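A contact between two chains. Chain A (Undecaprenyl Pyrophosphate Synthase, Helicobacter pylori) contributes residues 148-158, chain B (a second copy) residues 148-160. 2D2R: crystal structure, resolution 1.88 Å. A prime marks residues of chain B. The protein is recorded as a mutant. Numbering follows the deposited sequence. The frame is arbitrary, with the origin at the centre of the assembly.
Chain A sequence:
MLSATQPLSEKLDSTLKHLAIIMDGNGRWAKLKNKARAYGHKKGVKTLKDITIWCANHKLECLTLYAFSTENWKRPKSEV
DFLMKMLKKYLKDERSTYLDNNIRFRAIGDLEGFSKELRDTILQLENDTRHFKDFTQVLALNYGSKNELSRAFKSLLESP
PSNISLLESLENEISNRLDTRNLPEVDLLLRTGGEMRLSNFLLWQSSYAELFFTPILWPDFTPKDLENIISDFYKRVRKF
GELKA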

# COMPACT_ATOMS: atom_id res chain seq x y z
N GLU A 148 8.04 6.72 -8.37
CA GLU A 148 8.73 5.57 -8.93
C GLU A 148 7.91 4.95 -10.08
O GLU A 148 8.44 4.62 -11.13
CB GLU A 148 9.00 4.49 -7.89
CG GLU A 148 9.78 3.25 -8.41
CD GLU A 148 9.80 2.09 -7.41
OE1 GLU A 148 8.91 2.02 -6.50
OE2 GLU A 148 10.70 1.23 -7.53
N LEU A 149 6.60 4.81 -9.89
CA LEU A 149 5.77 4.25 -10.93
C LEU A 149 5.71 5.16 -12.15
O LEU A 149 5.65 4.68 -13.31
CB LEU A 149 4.35 3.96 -10.39
CG LEU A 149 4.36 2.68 -9.53
CD1 LEU A 149 3.16 2.66 -8.52
CD2 LEU A 149 4.31 1.43 -10.49
N SER A 150 5.73 6.47 -11.91
CA SER A 150 5.70 7.43 -13.00
C SER A 150 6.97 7.29 -13.82
O SER A 150 6.93 7.40 -15.02
CB SER A 150 5.68 8.87 -12.45
OG SER A 150 4.44 9.09 -11.80
N ARG A 151 8.10 7.10 -13.15
CA ARG A 151 9.37 6.96 -13.86
C ARG A 151 9.40 5.62 -14.58
O ARG A 151 9.99 5.51 -15.67
CB ARG A 151 10.56 7.11 -12.89
CG ARG A 151 10.72 8.55 -12.41
CD ARG A 151 12.00 8.74 -11.51
NE ARG A 151 11.86 8.21 -10.14
CZ ARG A 151 12.38 7.06 -9.71
NH1 ARG A 151 13.07 6.30 -10.53
NH2 ARG A 151 12.18 6.63 -8.45
N ALA A 152 8.74 4.62 -14.02
CA ALA A 152 8.71 3.30 -14.67
C ALA A 152 7.95 3.46 -15.97
O ALA A 152 8.32 2.89 -17.00
CB ALA A 152 8.02 2.30 -13.78
N PHE A 153 6.89 4.26 -15.93
CA PHE A 153 6.05 4.47 -17.12
C PHE A 153 6.80 5.21 -18.22
O PHE A 153 6.66 4.91 -19.42
CB PHE A 153 4.79 5.27 -16.81
CG PHE A 153 4.08 5.75 -18.05
CD1 PHE A 153 3.18 4.91 -18.74
CD2 PHE A 153 4.33 7.02 -18.56
CE1 PHE A 153 2.54 5.34 -19.94
CE2 PHE A 153 3.71 7.47 -19.75
CZ PHE A 153 2.80 6.63 -20.45
N LYS A 154 7.55 6.22 -17.78
CA LYS A 154 8.35 7.06 -18.68
C LYS A 154 9.40 6.16 -19.31
O LYS A 154 9.79 6.35 -20.48
CB LYS A 154 9.00 8.20 -17.89
CG LYS A 154 9.83 9.19 -18.70
CD LYS A 154 10.14 10.48 -17.87
CE LYS A 154 10.83 10.13 -16.55
NZ LYS A 154 10.61 11.16 -15.43
N SER A 155 9.88 5.21 -18.52
CA SER A 155 10.85 4.25 -19.00
C SER A 155 10.23 3.41 -20.13
O SER A 155 10.87 3.20 -21.17
CB SER A 155 11.31 3.33 -17.86
OG SER A 155 12.10 2.24 -18.34
N LEU A 156 8.98 2.96 -19.96
CA LEU A 156 8.33 2.12 -20.98
C LEU A 156 7.98 2.89 -22.23
O LEU A 156 8.00 2.33 -23.31
CB LEU A 156 7.05 1.44 -20.46
CG LEU A 156 7.31 0.32 -19.44
CD1 LEU A 156 6.06 0.11 -18.53
CD2 LEU A 156 7.66 -0.93 -20.17
N LEU A 157 7.62 4.16 -22.07
CA LEU A 157 7.24 5.02 -23.20
C LEU A 157 8.49 5.39 -23.99
O LEU A 157 8.48 5.42 -25.22
CB LEU A 157 6.56 6.31 -22.71
CG LEU A 157 6.20 7.47 -23.67
CD1 LEU A 157 5.77 6.98 -25.02
CD2 LEU A 157 5.07 8.24 -23.08
N GLU A 158 9.56 5.68 -23.29
CA GLU A 158 10.80 6.08 -23.94
C GLU A 158 11.58 4.90 -24.53
O GLU A 158 12.27 5.07 -25.54
CB GLU A 158 11.66 6.87 -22.96
CG GLU A 158 11.07 8.22 -22.66
CD GLU A 158 11.86 9.00 -21.62
OE1 GLU A 158 12.87 8.49 -21.12
OE2 GLU A 158 11.45 10.13 -21.30
N GLU B 148 -4.96 -2.85 -12.57
CA GLU B 148 -5.57 -1.52 -12.84
C GLU B 148 -4.48 -0.56 -13.36
O GLU B 148 -4.68 0.20 -14.32
CB GLU B 148 -6.21 -0.96 -11.54
CG GLU B 148 -6.94 0.42 -11.79
CD GLU B 148 -7.38 1.15 -10.54
OE1 GLU B 148 -6.79 0.94 -9.44
OE2 GLU B 148 -8.31 1.97 -10.66
N LEU B 149 -3.34 -0.58 -12.70
CA LEU B 149 -2.20 0.27 -13.15
C LEU B 149 -1.69 -0.21 -14.55
O LEU B 149 -1.35 0.60 -15.42
CB LEU B 149 -1.11 0.19 -12.08
CG LEU B 149 -1.38 1.12 -10.87
CD1 LEU B 149 -0.48 0.78 -9.76
CD2 LEU B 149 -1.11 2.62 -11.30
N SER B 150 -1.72 -1.52 -14.77
CA SER B 150 -1.33 -2.07 -16.06
C SER B 150 -2.20 -1.51 -17.18
O SER B 150 -1.66 -1.09 -18.22
CB SER B 150 -1.43 -3.61 -16.06
OG SER B 150 -1.22 -4.11 -17.38
N ARG B 151 -3.52 -1.50 -16.96
CA ARG B 151 -4.47 -1.03 -17.94
C ARG B 151 -4.32 0.46 -18.10
O ARG B 151 -4.42 0.98 -19.22
CB ARG B 151 -5.93 -1.40 -17.53
CG ARG B 151 -6.19 -2.89 -17.67
CD ARG B 151 -7.67 -3.32 -17.32
NE ARG B 151 -7.93 -3.26 -15.87
CZ ARG B 151 -8.69 -2.33 -15.26
NH1 ARG B 151 -9.27 -1.35 -15.97
NH2 ARG B 151 -8.86 -2.38 -13.94
N ALA B 152 -4.02 1.17 -17.01
CA ALA B 152 -3.87 2.60 -17.16
C ALA B 152 -2.58 2.87 -17.96
O ALA B 152 -2.55 3.76 -18.80
CB ALA B 152 -3.80 3.28 -15.76
N PHE B 153 -1.50 2.17 -17.64
CA PHE B 153 -0.25 2.33 -18.37
C PHE B 153 -0.39 2.02 -19.87
O PHE B 153 0.16 2.73 -20.71
CB PHE B 153 0.82 1.42 -17.80
CG PHE B 153 1.55 2.02 -16.63
CD1 PHE B 153 0.87 2.82 -15.72
CD2 PHE B 153 2.91 1.73 -16.40
CE1 PHE B 153 1.54 3.32 -14.56
CE2 PHE B 153 3.57 2.21 -15.29
CZ PHE B 153 2.89 3.01 -14.35
N LYS B 154 -1.12 0.93 -20.18
CA LYS B 154 -1.31 0.50 -21.56
C LYS B 154 -2.04 1.60 -22.29
O LYS B 154 -1.69 1.99 -23.43
CB LYS B 154 -2.07 -0.84 -21.57
CG LYS B 154 -2.23 -1.52 -22.93
CD LYS B 154 -0.91 -2.06 -23.52
CE LYS B 154 -1.12 -2.61 -24.96
NZ LYS B 154 -2.55 -3.05 -25.14
N SER B 155 -3.05 2.13 -21.63
CA SER B 155 -3.83 3.21 -22.18
C SER B 155 -2.98 4.45 -22.54
O SER B 155 -3.15 5.03 -23.60
CB SER B 155 -4.89 3.61 -21.17
OG SER B 155 -5.52 4.79 -21.60
N LEU B 156 -2.12 4.86 -21.62
CA LEU B 156 -1.24 6.02 -21.81
C LEU B 156 -0.15 5.78 -22.85
O LEU B 156 0.29 6.72 -23.50
CB LEU B 156 -0.54 6.37 -20.50
CG LEU B 156 -1.31 7.02 -19.34
CD1 LEU B 156 -0.48 6.98 -18.05
CD2 LEU B 156 -1.65 8.46 -19.72
N LEU B 157 0.30 4.54 -22.98
CA LEU B 157 1.35 4.23 -23.93
C LEU B 157 0.75 4.31 -25.29
O LEU B 157 1.34 4.82 -26.22
CB LEU B 157 1.86 2.81 -23.77
CG LEU B 157 2.88 2.48 -22.68
CD1 LEU B 157 3.31 1.05 -22.91
CD2 LEU B 157 4.08 3.43 -22.74
N GLU B 158 -0.44 3.76 -25.39
CA GLU B 158 -1.13 3.76 -26.64
C GLU B 158 -1.48 5.20 -27.03
O GLU B 158 -1.26 5.61 -28.17
CB GLU B 158 -2.35 2.86 -26.47
CG GLU B 158 -3.41 3.04 -27.47
CD GLU B 158 -4.69 2.36 -27.01
OE1 GLU B 158 -4.70 1.10 -26.99
OE2 GLU B 158 -5.67 3.08 -26.66
N SER B 159 -2.00 5.98 -26.10
CA SER B 159 -2.35 7.37 -26.38
C SER B 159 -1.73 8.27 -25.36
O SER B 159 -2.35 8.59 -24.35
CB SER B 159 -3.84 7.57 -26.34
OG SER B 159 -4.41 6.93 -27.45
N PRO B 160 -0.49 8.71 -25.59
CA PRO B 160 0.09 9.59 -24.55
C PRO B 160 -0.59 10.95 -24.43
O PRO B 160 -1.17 11.43 -25.42
CB PRO B 160 1.56 9.67 -24.94
CG PRO B 160 1.55 9.39 -26.43
CD PRO B 160 0.50 8.32 -26.60

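The two copies of Phe153 meet at the same place in the same helix, yet they do not adopt the same pose. Phe153 is in the t rotamer (chi1 167°), whereas Phe153′ is in m (chi1 -85°), and in these poses the two identical side chains pack as an edge-to-face pair. The edge of Phe153 is turned toward the face of Phe153′, with the ring centroids 5.4 Å apart and the planes at 80°. The CB of Phe153 also lies over the face of the Phe153′ ring, 4.0 Å from its centroid, in a CH-pi contact. An aromatic ring suits both positions because it can offer a flat face or a hydrogen-bearing rim.

Around this pair the two helices run at 41° to each other, with an axial closest approach of 10.2 Å. They draw together toward their C-terminal ends: the CA atoms of Leu149 and Leu149′ are 9.2 Å apart, those of Phe153 and Phe153′ 6.8 Å, and those of Leu157 and Leu157′ 6.0 Å. The spacing of four residues, close to one helical turn, keeps these positions along one side of each helix.

No hydrogen bond crosses between the stretches; the contact rests on apolar packing, which buries 491 Å² in all. The ring of Phe153 reaches Leu156′, its CE1 lying 3.3 Å from Leu156′ CB, while Leu156′ CD1 sits over the ring face, 4.2 Å from the centroid of Phe153. On the other ring, Leu156 CD1 approaches the edge at Phe153′ CD2, 4.1 Å away. Phe153′ extends in the opposite sense along the helix, its CZ coming within 3.4 Å of the backbone O of Leu149. Leucine suits these neighbouring sites because its branched end supplies methyl groups to fill the space around a ring without a polar group to satisfy.

Where the backbones are closest, Leu157 and Leu157′ again differ in rotamer, t against m. Although the CA-to-CB bond of Leu157′ points sideways, the end of its side chain comes nearer, and Leu157′ CD2 lies 3.6 Å from Leu157 CA and 3.7 Å from Phe153 CE1. Beyond the helix, Pro160′ adds a compact apolar ring, its CB 4.2 Å from Leu157 CD2; at the other end Leu149 CD1 and Leu149′ CD1 meet at 4.3 Å. The charged side chains of Arg151, Lys154 and Glu158 and their counterparts make no contact across the stretches, so the side chains that meet here are all apolar, with the backbone O atoms of Leu149 and Phe153′ beside the rings.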